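Local structure of beta-lactamase (Serratia marcescens, 5GWA) at residues 39-49 / 157-165. The protein probably hydrolyses beta-lactam antibiotics to substituted beta-amino acids, as a class A extended-spectrum beta-lactamase, and is captured here with the inhibitor avibactam bound. Numbering follows the deposited sequence.
Sequences EKHHYPMQSTY and QYTNWTTPD. With NA (sodium ion), chain K; NA (sodium ion), chain L; NXL ((2S,5R)-1-formyl-5-[(sulfooxy)amino]piperidine-2-carboxamide), chain B.
Tyr43 and Thr162 form an antiparallel hydrogen-bonded pair between strands 43-44 and 161-162: Tyr43 N donates to Thr162 O (2.9 Å, nearly straight) and Thr162 N returns a more bent bond to Tyr43 O. Met45 N extends the ladder to Asn160 O at 2.8 Å. Pro44, with no N-H to give, suits the non-hydrogen-bonded place opposite Trp161, and its CG packs beside Tyr158 CE1. The imidazole of His42 lies flat over the six-membered ring of Trp161, centroids 3.5 Å apart and planes 7° from parallel. Trp161 CG sits between backbone N and carbonyl carbon (chi1 58°), which brings the indole under the histidine. The Tyr43 and Thr162 side chains take the face opposite Pro44 and Trp161; Tyr43 CE2 meets Pro164 CD, and slender Met45 sets CG against Thr162 CG2 (3.6 Å). At one end a sodium ion joins Glu39 O to Asp165 OD1. Thr163, N-cap of helix 164-175, binds a second sodium through OG1, its short hydroxyl also bonding Asp165 OD1 and Ala166 N. At the other, Gln46 NE2 reaches Gln157 OE1 (2.9 Å) from above its carbonyl plane, and a water links Gln46 N to Gln157 O. The Asn160 amide packs against Tyr49 CE2, OD1 bonded to Lys144 N and ND2 to Ala145 O. Met45 O accepts both Thr48 N and OG1, shaping the turn at Ser47, whose OG is covalently bonded to avibactam; Lys50, bonded to that OG, completes the class A SxxK motif at the start of helix 49-63.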
ATOM      1  N   GLU A  39      23.001  17.321  10.595  1.00 12.31           N
ATOM      2  CA  GLU A  39      21.729  18.030  10.637  1.00 12.82           C
ATOM      3  C   GLU A  39      21.523  19.095   9.577  1.00 12.60           C
ATOM      4  O   GLU A  39      20.424  19.641   9.476  1.00 13.48           O
ATOM      5  CB  GLU A  39      21.455  18.617  12.028  1.00 12.69           C
ATOM      6  CG  GLU A  39      22.235  19.894  12.341  1.00 15.37           C
ATOM      7  CD  GLU A  39      23.687  19.699  12.747  1.00 14.25           C
ATOM      8  OE1 GLU A  39      24.234  18.567  12.785  1.00 13.96           O
ATOM      9  OE2 GLU A  39      24.292  20.768  13.044  1.00 21.67           O
ATOM     10  N   LYS A  40      22.583  19.460   8.856  1.00 12.01           N
ATOM     11  CA  LYS A  40      22.460  20.532   7.881  1.00 14.31           C
ATOM     12  C   LYS A  40      21.996  20.011   6.512  1.00 16.70           C
ATOM     13  O   LYS A  40      21.743  20.800   5.610  1.00 24.90           O
ATOM     14  CB  LYS A  40      23.773  21.314   7.816  1.00 16.30           C
ATOM     15  CG  LYS A  40      24.054  22.112   9.088  1.00 21.27           C
ATOM     16  CD  LYS A  40      24.877  23.358   8.824  1.00 25.13           C
ATOM     17  CE  LYS A  40      25.078  24.160  10.095  1.00 31.91           C
ATOM     18  NZ  LYS A  40      23.885  25.021  10.336  1.00 34.13           N
ATOM     19  N   HIS A  41      21.877  18.700   6.351  1.00 13.79           N
ATOM     20  CA  HIS A  41      21.359  18.128   5.143  1.00 11.36           C
ATOM     21  C   HIS A  41      19.847  18.191   5.100  1.00 12.32           C
ATOM     22  O   HIS A  41      19.192  18.407   6.138  1.00 12.53           O
ATOM     23  CB  HIS A  41      21.877  16.684   5.002  1.00 11.89           C
ATOM     24  CG  HIS A  41      23.364  16.592   4.947  1.00 14.57           C
ATOM     25  ND1 HIS A  41      24.074  16.737   3.769  1.00 16.04           N
ATOM     26  CD2 HIS A  41      24.285  16.418   5.918  1.00 16.34           C
ATOM     27  CE1 HIS A  41      25.356  16.563   4.012  1.00 18.24           C
ATOM     28  NE2 HIS A  41      25.509  16.341   5.306  1.00 19.39           N
ATOM     29  N   HIS A  42      19.285  17.958   3.910  1.00 12.18           N
ATOM     30  CA  HIS A  42      17.841  17.913   3.722  1.00 11.76           C
ATOM     31  C   HIS A  42      17.411  16.465   3.519  1.00 13.16           C
ATOM     32  O   HIS A  42      17.887  15.785   2.625  1.00 17.79           O
ATOM     33  CB  HIS A  42      17.431  18.768   2.534  1.00 13.02           C
ATOM     34  CG  HIS A  42      17.570  20.228   2.802  1.00 13.97           C
ATOM     35  ND1 HIS A  42      17.213  21.205   1.890  1.00 16.77           N
ATOM     36  CD2 HIS A  42      17.995  20.879   3.903  1.00 13.83           C
ATOM     37  CE1 HIS A  42      17.400  22.392   2.434  1.00 15.29           C
ATOM     38  NE2 HIS A  42      17.867  22.228   3.653  1.00 15.70           N
ATOM     39  N   TYR A  43      16.542  15.984   4.387  1.00  9.56           N
ATOM     40  CA  TYR A  43      16.134  14.604   4.364  1.00  9.80           C
ATOM     41  C   TYR A  43      14.693  14.499   3.890  1.00 10.91           C
ATOM     42  O   TYR A  43      13.855  15.263   4.294  1.00 10.44           O
ATOM     43  CB  TYR A  43      16.231  14.081   5.801  1.00  9.30           C
ATOM     44  CG  TYR A  43      17.651  14.029   6.299  1.00 10.34           C
ATOM     45  CD1 TYR A  43      18.426  12.914   6.087  1.00  9.59           C
ATOM     46  CD2 TYR A  43      18.216  15.091   6.959  1.00 10.22           C
ATOM     47  CE1 TYR A  43      19.751  12.895   6.447  1.00  9.32           C
ATOM     48  CE2 TYR A  43      19.543  15.097   7.326  1.00 10.16           C
ATOM     49  CZ  TYR A  43      20.305  13.982   7.083  1.00  9.94           C
ATOM     50  OH  TYR A  43      21.625  13.956   7.472  1.00 11.46           O
ATOM     51  N   PRO A  44      14.387  13.498   3.072  1.00  9.91           N
ATOM     52  CA  PRO A  44      13.027  13.314   2.650  1.00 10.77           C
ATOM     53  C   PRO A  44      12.176  12.787   3.795  1.00 10.22           C
ATOM     54  O   PRO A  44      12.571  11.840   4.482  1.00 10.85           O
ATOM     55  CB  PRO A  44      13.153  12.312   1.504  1.00 11.37           C
ATOM     56  CG  PRO A  44      14.414  11.573   1.793  1.00 12.95           C
ATOM     57  CD  PRO A  44      15.325  12.567   2.425  1.00 12.34           C
ATOM     58  N   MET A  45      11.057  13.447   4.024  1.00  9.95           N
ATOM     59  CA  MET A  45      10.225  13.146   5.198  1.00  8.90           C
ATOM     60  C   MET A  45       9.390  11.855   5.049  1.00 10.13           C
ATOM     61  O   MET A  45       9.078  11.199   6.067  1.00  8.94           O
ATOM     62  CB  MET A  45       9.294  14.316   5.513  1.00 10.09           C
ATOM     63  CG  MET A  45      10.012  15.493   6.084  1.00  9.06           C
ATOM     64  SD  MET A  45       8.912  16.764   6.704  1.00 11.65           S
ATOM     65  CE  MET A  45       8.385  17.545   5.194  1.00 11.50           C
ATOM     66  N   GLN A  46       8.945  11.567   3.823  1.00  9.56           N
ATOM     67  CA  GLN A  46       7.891  10.587   3.510  1.00 11.09           C
ATOM     68  C   GLN A  46       6.769  10.752   4.526  1.00 10.67           C
ATOM     69  O   GLN A  46       6.387  11.896   4.805  1.00  8.38           O
ATOM     70  CB  GLN A  46       8.457   9.197   3.490  1.00 12.93           C
ATOM     71  CG  GLN A  46       9.168   8.840   2.215  1.00 17.54           C
ATOM     72  CD  GLN A  46       8.229   8.678   1.046  1.00 18.42           C
ATOM     73  OE1 GLN A  46       7.011   8.775   1.178  1.00 20.96           O
ATOM     74  NE2 GLN A  46       8.812   8.477  -0.156  1.00 24.33           N
ATOM     75  N   SER A  47       6.317   9.681   5.153  1.00  9.22           N
ATOM     76  CA  SER A  47       5.076   9.745   5.922  1.00  9.37           C
ATOM     77  C   SER A  47       5.204  10.532   7.220  1.00  8.70           C
ATOM     78  O   SER A  47       4.165  10.853   7.814  1.00  8.38           O
ATOM     79  CB  SER A  47       4.525   8.368   6.277  1.00  9.36           C
ATOM     80  OG  SER A  47       3.995   7.667   5.148  1.00 10.46           O
ATOM     81  N   THR A  48       6.415  10.929   7.625  1.00  8.95           N
ATOM     82  CA  THR A  48       6.557  11.692   8.851  1.00  8.60           C
ATOM     83  C   THR A  48       5.863  13.048   8.750  1.00  9.31           C
ATOM     84  O   THR A  48       5.396  13.546   9.757  1.00 11.92           O
ATOM     85  CB  THR A  48       8.014  11.890   9.312  1.00  8.15           C
ATOM     86  OG1 THR A  48       8.717  12.670   8.348  1.00  9.99           O
ATOM     87  CG2 THR A  48       8.698  10.525   9.527  1.00  7.75           C
ATOM     88  N   TYR A  49       5.628  13.534   7.535  1.00  8.66           N
ATOM     89  CA  TYR A  49       4.941  14.803   7.402  1.00  9.05           C
ATOM     90  C   TYR A  49       3.474  14.764   7.689  1.00  9.11           C
ATOM     91  O   TYR A  49       2.820  15.829   7.748  1.00  9.52           O
ATOM     92  CB  TYR A  49       5.287  15.506   6.103  1.00  9.64           C
ATOM     93  CG  TYR A  49       4.480  15.128   4.869  1.00  9.58           C
ATOM     94  CD1 TYR A  49       3.881  13.873   4.731  1.00  9.40           C
ATOM     95  CD2 TYR A  49       4.440  15.995   3.765  1.00 10.24           C
ATOM     96  CE1 TYR A  49       3.204  13.532   3.564  1.00 10.26           C
ATOM     97  CE2 TYR A  49       3.741  15.666   2.611  1.00 10.51           C
ATOM     98  CZ  TYR A  49       3.164  14.407   2.495  1.00 10.43           C
ATOM     99  OH  TYR A  49       2.502  14.049   1.319  1.00  9.93           O
ATOM    100  N   GLN A 157       9.501  12.898  -3.738  1.00 14.17           N
ATOM    101  CA  GLN A 157       9.693  12.784  -2.278  1.00 14.45           C
ATOM    102  C   GLN A 157      10.738  13.739  -1.696  1.00 14.17           C
ATOM    103  O   GLN A 157      10.646  14.131  -0.556  1.00 14.07           O
ATOM    104  CB  GLN A 157      10.037  11.348  -1.850  1.00 15.81           C
ATOM    105  CG  GLN A 157      11.359  10.827  -2.400  1.00 17.66           C
ATOM    106  CD  GLN A 157      11.502   9.339  -2.217  1.00 21.30           C
ATOM    107  OE1 GLN A 157      11.521   8.844  -1.082  1.00 21.49           O
ATOM    108  NE2 GLN A 157      11.814   8.649  -3.303  1.00 19.13           N
ATOM    109  N   TYR A 158      11.773  14.080  -2.472  1.00 13.59           N
ATOM    110  CA  TYR A 158      12.803  14.944  -1.964  1.00 13.04           C
ATOM    111  C   TYR A 158      12.307  16.402  -1.831  1.00 12.19           C
ATOM    112  O   TYR A 158      12.953  17.210  -1.152  1.00 13.69           O
ATOM    113  CB  TYR A 158      14.093  14.854  -2.816  1.00 14.26           C
ATOM    114  CG  TYR A 158      14.773  13.500  -2.762  1.00 15.39           C
ATOM    115  CD1 TYR A 158      15.727  13.222  -1.801  1.00 17.65           C
ATOM    116  CD2 TYR A 158      14.465  12.526  -3.694  1.00 19.10           C
ATOM    117  CE1 TYR A 158      16.370  11.979  -1.759  1.00 15.83           C
ATOM    118  CE2 TYR A 158      15.077  11.294  -3.662  1.00 19.41           C
ATOM    119  CZ  TYR A 158      16.014  11.027  -2.676  1.00 19.07           C
ATOM    120  OH  TYR A 158      16.640   9.807  -2.680  1.00 23.06           O
ATOM    121  N   THR A 159      11.174  16.736  -2.462  1.00 13.63           N
ATOM    122  CA  THR A 159      10.619  18.073  -2.284  1.00 13.15           C
ATOM    123  C   THR A 159       9.944  18.267  -0.946  1.00 12.91           C
ATOM    124  O   THR A 159       9.686  19.402  -0.525  1.00 15.07           O
ATOM    125  CB  THR A 159       9.660  18.490  -3.414  1.00 14.47           C
ATOM    126  OG1 THR A 159       8.450  17.720  -3.373  1.00 14.48           O
ATOM    127  CG2 THR A 159      10.313  18.308  -4.754  1.00 16.15           C
ATOM    128  N   ASN A 160       9.593  17.159  -0.300  1.00 11.72           N
ATOM    129  CA  ASN A 160       9.072  17.170   1.056  1.00 11.67           C
ATOM    130  C   ASN A 160      10.216  16.860   2.021  1.00 11.62           C
ATOM    131  O   ASN A 160      10.428  15.711   2.412  1.00 13.01           O
ATOM    132  CB  ASN A 160       8.000  16.111   1.239  1.00 12.78           C
ATOM    133  CG  ASN A 160       6.716  16.436   0.536  1.00 11.78           C
ATOM    134  OD1 ASN A 160       6.290  17.584   0.477  1.00 12.62           O
ATOM    135  ND2 ASN A 160       6.047  15.427   0.068  1.00 11.46           N
ATOM    136  N   TRP A 161      10.995  17.880   2.352  1.00 11.87           N
ATOM    137  CA  TRP A 161      12.244  17.675   3.078  1.00 12.68           C
ATOM    138  C   TRP A 161      12.270  18.398   4.398  1.00 11.52           C
ATOM    139  O   TRP A 161      11.473  19.326   4.641  1.00 11.16           O
ATOM    140  CB  TRP A 161      13.451  18.118   2.230  1.00 12.28           C
ATOM    141  CG  TRP A 161      13.424  19.582   1.782  1.00 12.06           C
ATOM    142  CD1 TRP A 161      13.156  20.041   0.524  1.00 13.62           C
ATOM    143  CD2 TRP A 161      13.841  20.727   2.541  1.00 14.19           C
ATOM    144  NE1 TRP A 161      13.245  21.423   0.497  1.00 14.15           N
ATOM    145  CE2 TRP A 161      13.702  21.861   1.709  1.00 13.18           C
ATOM    146  CE3 TRP A 161      14.316  20.909   3.835  1.00 12.23           C
ATOM    147  CZ2 TRP A 161      13.965  23.156   2.165  1.00 14.41           C
ATOM    148  CZ3 TRP A 161      14.600  22.201   4.264  1.00 13.92           C
ATOM    149  CH2 TRP A 161      14.426  23.293   3.419  1.00 14.26           C
ATOM    150  N   THR A 162      13.215  18.006   5.241  1.00 11.53           N
ATOM    151  CA  THR A 162      13.395  18.622   6.530  1.00 11.31           C
ATOM    152  C   THR A 162      14.833  18.537   6.981  1.00 11.33           C
ATOM    153  O   THR A 162      15.550  17.605   6.590  1.00 11.70           O
ATOM    154  CB  THR A 162      12.483  17.941   7.585  1.00 10.98           C
ATOM    155  OG1 THR A 162      12.429  18.743   8.768  1.00 10.65           O
ATOM    156  CG2 THR A 162      12.976  16.546   7.925  1.00 11.23           C
ATOM    157  N   THR A 163      15.227  19.432   7.880  1.00 11.09           N
ATOM    158  CA  THR A 163      16.370  19.154   8.702  1.00 10.48           C
ATOM    159  C   THR A 163      15.912  18.408   9.949  1.00 10.79           C
ATOM    160  O   THR A 163      14.775  18.498  10.354  1.00 11.08           O
ATOM    161  CB  THR A 163      17.116  20.403   9.145  1.00 12.30           C
ATOM    162  OG1 THR A 163      16.244  21.248   9.889  1.00 12.32           O
ATOM    163  CG2 THR A 163      17.728  21.146   7.948  1.00 13.00           C
ATOM    164  N   PRO A 164      16.803  17.615  10.561  1.00 11.69           N
ATOM    165  CA  PRO A 164      16.312  16.840  11.725  1.00 11.88           C
ATOM    166  C   PRO A 164      16.050  17.706  12.952  1.00 11.73           C
ATOM    167  O   PRO A 164      15.164  17.399  13.758  1.00 12.02           O
ATOM    168  CB  PRO A 164      17.404  15.826  12.003  1.00 13.15           C
ATOM    169  CG  PRO A 164      18.406  15.950  10.912  1.00 17.05           C
ATOM    170  CD  PRO A 164      18.137  17.204  10.120  1.00 13.56           C
ATOM    171  N   ASP A 165      16.849  18.757  13.136  1.00 11.65           N
ATOM    172  CA  ASP A 165      16.639  19.686  14.226  1.00 11.91           C
ATOM    173  C   ASP A 165      15.351  20.474  14.086  1.00 12.49           C
ATOM    174  O   ASP A 165      14.653  20.640  15.077  1.00 12.82           O
ATOM    175  CB  ASP A 165      17.862  20.577  14.476  1.00 14.24           C
ATOM    176  CG  ASP A 165      18.311  21.346  13.258  1.00 16.12           C
ATOM    177  OD1 ASP A 165      18.354  20.822  12.132  1.00 15.42           O
ATOM    178  OD2 ASP A 165      18.682  22.528  13.428  1.00 19.82           O
TER
HETATM  179 NA    NA K 310      20.013  22.230  10.476  1.00 23.08          NA
HETATM  180 NA    NA L 311      16.863  23.590  11.152  1.00 25.18          NA
HETATM  181  OAC NXL B 301       6.109   7.011   4.612  1.00  9.90           O
HETATM  182  CAN NXL B 301       4.909   6.761   4.556  1.00 11.70           C
HETATM  183  N   NXL B 301       4.390   5.863   3.848  1.00 11.78           N
HETATM  184  CAJ NXL B 301       3.026   5.425   4.063  1.00 13.48           C
HETATM  185  CA  NXL B 301       5.217   5.125   2.903  1.00 12.91           C
HETATM  186  C   NXL B 301       4.876   5.320   1.466  1.00 19.17           C
HETATM  187  O   NXL B 301       3.883   5.933   1.120  1.00 16.90           O
HETATM  188  NAA NXL B 301       5.656   4.655   0.609  1.00 22.01           N
HETATM  189  CB  NXL B 301       5.168   3.660   3.256  1.00 13.89           C
HETATM  190  CAH NXL B 301       3.767   3.154   3.504  1.00 15.68           C
HETATM  191  CAO NXL B 301       3.036   3.993   4.542  1.00 15.62           C
HETATM  192  NAK NXL B 301       3.516   3.898   5.936  1.00 25.03           N
HETATM  193  OAL NXL B 301       4.761   3.502   6.104  1.00 31.58           O
HETATM  194  SAR NXL B 301       5.403   3.921   7.431  1.00 24.20           S
HETATM  195  OAD NXL B 301       5.239   2.769   8.261  1.00 31.54           O
HETATM  196  OAE NXL B 301       6.806   4.144   7.424  1.00 30.44           O
HETATM  197  OAG NXL B 301       4.775   5.400   7.717  1.00 31.48           O
HETATM  198  O   HOH W   1      21.950  23.786  11.622  1.00 40.38           O
HETATM  199  O   HOH W   2       9.153  12.670   1.325  1.00 11.15           O
HETATM  200  O   HOH W   3      20.503  24.190   8.694  1.00 25.99           O
HETATM  201  O   HOH W   4      14.610  24.749  12.163  1.00 18.69           O